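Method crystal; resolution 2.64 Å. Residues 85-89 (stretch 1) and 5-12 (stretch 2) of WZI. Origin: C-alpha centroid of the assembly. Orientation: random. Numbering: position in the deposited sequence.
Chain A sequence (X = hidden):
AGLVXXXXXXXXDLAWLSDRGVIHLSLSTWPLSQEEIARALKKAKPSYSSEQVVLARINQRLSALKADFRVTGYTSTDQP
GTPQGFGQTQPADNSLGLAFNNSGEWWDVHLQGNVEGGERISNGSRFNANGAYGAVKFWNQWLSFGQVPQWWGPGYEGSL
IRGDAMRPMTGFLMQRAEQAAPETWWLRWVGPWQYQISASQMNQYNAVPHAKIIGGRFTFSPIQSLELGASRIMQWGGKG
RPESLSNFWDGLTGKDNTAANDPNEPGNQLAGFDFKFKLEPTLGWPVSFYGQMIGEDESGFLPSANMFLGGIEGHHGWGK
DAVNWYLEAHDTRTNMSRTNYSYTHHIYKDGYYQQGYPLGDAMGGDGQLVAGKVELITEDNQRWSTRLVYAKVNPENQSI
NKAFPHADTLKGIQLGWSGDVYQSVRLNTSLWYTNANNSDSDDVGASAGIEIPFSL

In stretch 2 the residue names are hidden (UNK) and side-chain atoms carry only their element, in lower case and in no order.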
ATOM      1  N   GLY A  85      -2.893   6.123  -5.453  1.00 48.16           N
ATOM      2  CA  GLY A  85      -2.422   5.847  -4.111  1.00 46.31           C
ATOM      3  C   GLY A  85      -2.644   4.442  -3.603  1.00 44.17           C
ATOM      4  O   GLY A  85      -3.014   3.521  -4.325  1.00 44.41           O
ATOM      5  N   PHE A  86      -2.381   4.304  -2.319  1.00 44.29           N
ATOM      6  CA  PHE A  86      -2.655   3.103  -1.576  1.00 42.91           C
ATOM      7  C   PHE A  86      -3.993   2.520  -1.979  1.00 42.91           C
ATOM      8  O   PHE A  86      -5.029   3.183  -1.907  1.00 41.52           O
ATOM      9  CB  PHE A  86      -2.639   3.434  -0.087  1.00 42.42           C
ATOM     10  CG  PHE A  86      -3.022   2.297   0.786  1.00 40.95           C
ATOM     11  CD1 PHE A  86      -4.346   2.090   1.119  1.00 39.74           C
ATOM     12  CD2 PHE A  86      -2.060   1.445   1.284  1.00 39.92           C
ATOM     13  CE1 PHE A  86      -4.707   1.041   1.927  1.00 39.54           C
ATOM     14  CE2 PHE A  86      -2.414   0.398   2.102  1.00 40.41           C
ATOM     15  CZ  PHE A  86      -3.746   0.191   2.418  1.00 40.12           C
ATOM     16  N   GLY A  87      -3.934   1.277  -2.443  1.00 45.73           N
ATOM     17  CA  GLY A  87      -5.103   0.508  -2.819  1.00 47.10           C
ATOM     18  C   GLY A  87      -5.822   0.957  -4.076  1.00 48.43           C
ATOM     19  O   GLY A  87      -6.944   0.512  -4.324  1.00 54.68           O
ATOM     20  N   GLN A  88      -5.210   1.817  -4.883  1.00 47.98           N
ATOM     21  CA  GLN A  88      -5.939   2.413  -6.011  1.00 50.11           C
ATOM     22  C   GLN A  88      -5.360   2.173  -7.437  1.00 51.21           C
ATOM     23  O   GLN A  88      -5.918   2.695  -8.401  1.00 56.51           O
ATOM     24  CB  GLN A  88      -6.142   3.909  -5.741  1.00 50.31           C
ATOM     25  CG  GLN A  88      -7.164   4.193  -4.640  1.00 52.70           C
ATOM     26  CD  GLN A  88      -6.898   5.502  -3.908  1.00 53.00           C
ATOM     27  OE1 GLN A  88      -7.248   6.576  -4.394  1.00 53.36           O
ATOM     28  NE2 GLN A  88      -6.277   5.413  -2.727  1.00 49.32           N
ATOM     29  N   THR A  89      -4.291   1.384  -7.584  1.00 49.17           N
ATOM     30  CA  THR A  89      -3.752   1.056  -8.920  1.00 50.33           C
ATOM     31  C   THR A  89      -4.435  -0.199  -9.469  1.00 49.06           C
ATOM     32  O   THR A  89      -4.153  -1.309  -9.024  1.00 49.82           O
ATOM     33  CB  THR A  89      -2.205   0.818  -8.926  1.00 52.02           C
ATOM     34  OG1 THR A  89      -1.496   2.000  -8.511  1.00 53.12           O
ATOM     35  CG2 THR A  89      -1.720   0.435 -10.328  1.00 51.74           C
ATOM     36  N   UNK A   5      -5.441  -7.287   3.565  1.00 43.77           N
ATOM     37  CA  UNK A   5      -4.642  -6.628   2.536  1.00 44.62           C
ATOM     38  C   UNK A   5      -5.125  -5.202   2.266  1.00 46.09           C
ATOM     39  O   UNK A   5      -6.199  -4.802   2.727  1.00 48.95           O
ATOM     40  c   UNK A   5      -3.936  -8.772   1.406  1.00 43.60           C
ATOM     41  c   UNK A   5      -6.059  -7.622   0.684  1.00 44.03           C
ATOM     42  c   UNK A   5      -4.645  -7.437   1.212  1.00 44.68           C
ATOM     43  N   UNK A   6      -4.324  -4.449   1.515  1.00 44.79           N
ATOM     44  CA  UNK A   6      -4.611  -3.049   1.228  1.00 45.49           C
ATOM     45  C   UNK A   6      -6.076  -2.794   0.881  1.00 46.00           C
ATOM     46  O   UNK A   6      -6.525  -3.144  -0.200  1.00 47.82           O
ATOM     47  n   UNK A   6      -1.486  -2.044  -0.537  1.00 46.83           N
ATOM     48  c   UNK A   6      -3.754  -2.540   0.056  1.00 45.90           C
ATOM     49  o   UNK A   6      -1.837  -3.456   1.163  1.00 50.16           O
ATOM     50  c   UNK A   6      -2.273  -2.717   0.280  1.00 46.04           C
ATOM     51  N   UNK A   7      -6.817  -2.195   1.810  1.00 47.58           N
ATOM     52  CA  UNK A   7      -8.141  -1.636   1.526  1.00 46.62           C
ATOM     53  C   UNK A   7      -8.053  -0.161   1.851  1.00 44.73           C
ATOM     54  O   UNK A   7      -7.458   0.216   2.852  1.00 47.12           O
ATOM     55  o   UNK A   7     -11.284  -1.269   2.983  1.00 53.21           O
ATOM     56  o   UNK A   7     -11.037  -1.970   0.912  1.00 52.04           O
ATOM     57  c   UNK A   7      -9.201  -2.293   2.394  1.00 49.42           C
ATOM     58  c   UNK A   7     -10.604  -1.804   2.073  1.00 51.67           C
ATOM     59  N   UNK A   8      -8.621   0.682   1.011  1.00 43.64           N
ATOM     60  CA  UNK A   8      -8.405   2.120   1.151  1.00 43.37           C
ATOM     61  C   UNK A   8      -9.402   2.732   2.137  1.00 44.77           C
ATOM     62  O   UNK A   8      -9.036   3.584   2.942  1.00 42.18           O
ATOM     63  o   UNK A   8      -7.146   4.680   0.390  1.00 44.43           O
ATOM     64  c   UNK A   8      -8.173   4.277  -0.146  1.00 42.10           C
ATOM     65  n   UNK A   8      -9.047   5.093  -0.707  1.00 42.90           N
ATOM     66  c   UNK A   8      -8.491   2.806  -0.210  1.00 41.82           C
ATOM     67  N   UNK A   9     -10.658   2.289   2.059  1.00 47.58           N
ATOM     68  CA  UNK A   9     -11.694   2.712   2.993  1.00 49.74           C
ATOM     69  C   UNK A   9     -11.344   2.346   4.432  1.00 49.00           C
ATOM     70  O   UNK A   9     -11.461   3.188   5.327  1.00 46.98           O
ATOM     71  o   UNK A   9     -14.827   2.482   1.027  1.00 57.49           O
ATOM     72  o   UNK A   9     -13.187   3.946   1.070  1.00 57.31           O
ATOM     73  c   UNK A   9     -13.057   2.125   2.607  1.00 52.17           C
ATOM     74  c   UNK A   9     -13.737   2.904   1.489  1.00 54.64           C
ATOM     75  N   UNK A  10     -10.895   1.108   4.642  1.00 48.76           N
ATOM     76  CA  UNK A  10     -10.499   0.641   5.978  1.00 49.66           C
ATOM     77  C   UNK A  10      -9.354   1.471   6.551  1.00 49.64           C
ATOM     78  O   UNK A  10      -9.417   1.932   7.701  1.00 48.65           O
ATOM     79  c   UNK A  10     -11.143  -1.539   8.090  1.00 52.08           C
ATOM     80  c   UNK A  10      -9.829  -1.479   7.316  1.00 50.25           C
ATOM     81  c   UNK A  10     -10.072  -0.834   5.944  1.00 49.39           C
ATOM     82  c   UNK A  10      -9.216  -2.869   7.195  1.00 47.96           C
ATOM     83  N   UNK A  11      -8.311   1.639   5.740  1.00 47.81           N
ATOM     84  CA  UNK A  11      -7.103   2.334   6.158  1.00 46.59           C
ATOM     85  C   UNK A  11      -7.401   3.750   6.599  1.00 45.15           C
ATOM     86  O   UNK A  11      -6.871   4.193   7.601  1.00 47.36           O
ATOM     87  n   UNK A  11      -1.423   4.298   3.147  1.00 49.58           N
ATOM     88  c   UNK A  11      -6.048   2.369   5.032  1.00 46.76           C
ATOM     89  c   UNK A  11      -3.626   3.095   4.565  1.00 47.33           C
ATOM     90  c   UNK A  11      -1.606   4.545   4.437  1.00 48.39           C
ATOM     91  c   UNK A  11      -4.890   3.295   5.373  1.00 47.00           C
ATOM     92  n   UNK A  11      -2.609   3.991   5.111  1.00 48.37           N
ATOM     93  n   UNK A  11      -0.772   5.364   5.072  1.00 49.43           N
ATOM     94  N   UNK A  12      -8.216   4.469   5.838  1.00 44.93           N
ATOM     95  CA  UNK A  12      -8.511   5.862   6.161  1.00 47.04           C
ATOM     96  C   UNK A  12      -9.335   5.964   7.472  1.00 50.41           C
ATOM     97  O   UNK A  12      -9.107   6.852   8.296  1.00 49.19           O
ATOM     98  c   UNK A  12      -9.230   6.551   4.995  1.00 46.97           C
ATOM     99  o   UNK A  12      -8.779   6.096   2.679  1.00 49.07           O
ATOM    100  c   UNK A  12      -8.379   6.609   3.725  1.00 48.35           C
ATOM    101  n   UNK A  12      -7.204   7.225   3.813  1.00 48.61           N
TER

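Position 5 carries three side-chain carbons, one bonded to the CA and bearing the other two. This beta-branched, all-carbon pattern identifies Val5, which stays clear of stretch 1.

Position 6 has two carbons, the second carrying one oxygen and one nitrogen, a short amide. Its CB lies 3.6 Å from CZ of Phe86 and 4.4 Å from CA of Gly87. Four atoms fit either asparagine or aspartate by shape, but the nitrogen settles it as Asn6, whose ND2 is hydrogen-bonded elsewhere in the structure.

At position 7 the second of two carbons holds two oxygens, so the group is a carboxylate. Its CB points away from stretch 1, and the contact is left to the backbone, where O of position 7 lies 3.0 Å from CE1 of Phe86, at the ring edge. The residue is Asp7. It occupies the N-cap of the helix that starts at the next position, and its OD2 accepts from the backbone N of position 10 at 2.9 Å, satisfying an amide that the first turn leaves without a backbone partner.

Position 8 repeats the two-carbon amide. Its oxygen lies 3.3 Å from NE2 of Gln88 and 3.5 Å from O of Phe86, and the residue is Asn8. Neither approach is a hydrogen bond: the angle is poor in the first, and the second pairs two acceptors.

Position 9 has two carbons ending in two oxygens and makes no contact with stretch 1; it is Asp9. Position 10 has four carbons forked at the second, hence Leu10, also out of contact.

Position 11 is a chain of three carbons, a nitrogen, and a carbon bearing two more nitrogens, a guanidinium that reaches Phe86. This is Arg11, extended with chi1 to chi3 all t. Its CD sits 3.5 Å from the centroid of the Phe86 ring in a CH-pi contact, and its CZ, 4.7 Å from that centroid, makes a cation-pi interaction over the face.

Position 12 has two carbons and a terminal oxygen and nitrogen, giving Asn12, which does not touch stretch 1.

The contact is centred on Phe86, with Arg11 over one face of its ring and Asp7 O and Asn8 OD1 near its edge. A type II turn from Gly85 to Gln88, closed by Gln88 N to Gly85 O at 2.8 Å, presents this ring, and Gln88 NE2 donates to Phe86 O at 2.7 Å. No hydrogen bond crosses between the stretches; packing and the cation-pi interaction join them.

Stretch 2 (5-12) VNDNDLRN
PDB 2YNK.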